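Local coordinates for nidogen (Mus musculus, PDB 1NPE), which is a basement-membrane glycoprotein, also called entactin, whose YWTD beta-propeller domain, the part in this model, probably serves as a laminin-binding module, at residues Val105-Asp109 against Gly110-Arg114. Numbering follows the deposited sequence.
Sequences VAKMD and GTQRR
K107 and D109 both meet T111 where strand 102-107 turns back toward strand 114-117, an edge strand of one four-stranded blade in this six-bladed YWTD propeller. The reversal is a type I beta turn from K107 to G110, closed by G110 N on K107 O at 2.8 Å. G110, the last residue of the turn, has a positive phi of 87°, where a CB would be jammed against D109 O. Beyond the turn K107 N bonds to T111 O, and V105 and R114 form an antiparallel hydrogen-bonded pair.

K107 runs outward along T111: CB and CG lie against T111 O, CB at 3.4 Å. CD touches two oxygens roughly at right angles to each other, T111 OG1 at 3.3 Å and Q112 OE1 at 3.2 Å. A bend at chi3 (63°) carries CE past T111 OG1, and NZ ends 3.8 Å from Q112 OE1, not a hydrogen bond.

The same hydroxyl also meets the D109 carboxylate. Its OD1 takes two donors: T111 OG1 on the syn side and T111 N on the anti side, the latter 31° out of the carboxylate plane. Putting an alanine at D109 would probably leave both T111 donors without this acceptor and the T111 hydroxyl freer to rotate.

A106 CB faces the returning chain, packing on T111 O and R113 CG, while W95 of the neighbouring strand touches both A106 and R113. The guanidinium of R113 reaches a salt bridge with E104. At the open end, V105 CG1 lies alongside R114, 3.9 Å from its CB.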
loop_
_atom_site.group_PDB
_atom_site.type_symbol
_atom_site.label_atom_id
_atom_site.label_comp_id
_atom_site.label_asym_id
_atom_site.label_seq_id
_atom_site.Cartn_x
_atom_site.Cartn_y
_atom_site.Cartn_z
ATOM N N VAL A 105 -10.644 -0.849 -12.991
ATOM C CA VAL A 105 -10.522 0.196 -13.983
ATOM C C VAL A 105 -11.874 0.905 -13.987
ATOM O O VAL A 105 -12.900 0.288 -13.686
ATOM C CB VAL A 105 -10.168 -0.390 -15.377
ATOM C CG1 VAL A 105 -11.220 -1.406 -15.829
ATOM C CG2 VAL A 105 -10.017 0.726 -16.394
ATOM N N ALA A 106 -11.862 2.213 -14.227
ATOM C CA ALA A 106 -13.097 2.999 -14.251
ATOM C C ALA A 106 -12.893 4.302 -15.014
ATOM O O ALA A 106 -11.765 4.658 -15.347
ATOM C CB ALA A 106 -13.555 3.297 -12.821
ATOM N N LYS A 107 -13.988 5.001 -15.303
ATOM C CA LYS A 107 -13.915 6.280 -16.006
ATOM C C LYS A 107 -13.261 7.317 -15.098
ATOM O O LYS A 107 -13.212 7.130 -13.882
ATOM C CB LYS A 107 -15.316 6.754 -16.395
ATOM C CG LYS A 107 -15.976 5.906 -17.467
ATOM C CD LYS A 107 -17.393 6.375 -17.767
ATOM C CE LYS A 107 -17.431 7.784 -18.336
ATOM N NZ LYS A 107 -18.806 8.137 -18.799
ATOM N N MET A 108 -12.774 8.409 -15.682
ATOM C CA MET A 108 -12.122 9.467 -14.908
ATOM C C MET A 108 -12.972 9.945 -13.725
ATOM O O MET A 108 -12.433 10.264 -12.667
ATOM C CB MET A 108 -11.793 10.666 -15.798
ATOM C CG MET A 108 -10.907 10.372 -16.988
ATOM S SD MET A 108 -9.233 9.956 -16.545
ATOM C CE MET A 108 -8.369 11.359 -17.091
ATOM N N ASP A 109 -14.291 10.011 -13.909
ATOM C CA ASP A 109 -15.182 10.453 -12.835
ATOM C C ASP A 109 -15.566 9.343 -11.848
ATOM O O ASP A 109 -16.422 9.538 -10.986
ATOM C CB ASP A 109 -16.441 11.145 -13.393
ATOM C CG ASP A 109 -17.307 10.228 -14.266
ATOM O OD1 ASP A 109 -17.107 8.990 -14.277
ATOM O OD2 ASP A 109 -18.213 10.768 -14.939
ATOM N N GLY A 110 -14.949 8.175 -12.008
ATOM C CA GLY A 110 -15.211 7.054 -11.122
ATOM C C GLY A 110 -16.379 6.143 -11.467
ATOM O O GLY A 110 -16.629 5.176 -10.743
ATOM N N THR A 111 -17.101 6.435 -12.547
ATOM C CA THR A 111 -18.236 5.589 -12.926
ATOM C C THR A 111 -17.834 4.420 -13.819
ATOM O O THR A 111 -16.730 4.385 -14.361
ATOM C CB THR A 111 -19.362 6.381 -13.640
ATOM O OG1 THR A 111 -18.875 6.914 -14.878
ATOM C CG2 THR A 111 -19.872 7.510 -12.754
ATOM N N GLN A 112 -18.755 3.469 -13.955
ATOM C CA GLN A 112 -18.578 2.272 -14.769
ATOM C C GLN A 112 -17.391 1.409 -14.372
ATOM O O GLN A 112 -16.583 1.008 -15.212
ATOM C CB GLN A 112 -18.525 2.628 -16.257
ATOM C CG GLN A 112 -19.886 2.992 -16.834
ATOM C CD GLN A 112 -19.818 3.364 -18.302
ATOM O OE1 GLN A 112 -19.867 4.542 -18.657
ATOM N NE2 GLN A 112 -19.707 2.359 -19.164
ATOM N N ARG A 113 -17.308 1.123 -13.077
ATOM C CA ARG A 113 -16.252 0.290 -12.525
ATOM C C ARG A 113 -16.266 -1.109 -13.114
ATOM O O ARG A 113 -17.328 -1.671 -13.380
ATOM C CB ARG A 113 -16.427 0.134 -11.016
ATOM C CG ARG A 113 -15.872 1.248 -10.187
ATOM C CD ARG A 113 -15.189 0.643 -8.991
ATOM N NE ARG A 113 -15.861 0.998 -7.759
ATOM C CZ ARG A 113 -15.626 0.430 -6.585
ATOM N NH1 ARG A 113 -14.738 -0.542 -6.465
ATOM N NH2 ARG A 113 -16.262 0.878 -5.515
ATOM N N ARG A 114 -15.077 -1.679 -13.254
ATOM C CA ARG A 114 -14.907 -3.030 -13.761
ATOM C C ARG A 114 -13.697 -3.626 -13.065
ATOM O O ARG A 114 -12.661 -2.974 -12.948
ATOM C CB ARG A 114 -14.678 -3.043 -15.282
ATOM C CG ARG A 114 -14.084 -4.359 -15.792
ATOM C CD ARG A 114 -14.072 -4.488 -17.309
ATOM N NE ARG A 114 -13.298 -5.659 -17.725
ATOM C CZ ARG A 114 -12.821 -5.855 -18.951
ATOM N NH1 ARG A 114 -13.048 -4.962 -19.906
ATOM N NH2 ARG A 114 -12.049 -6.909 -19.207
#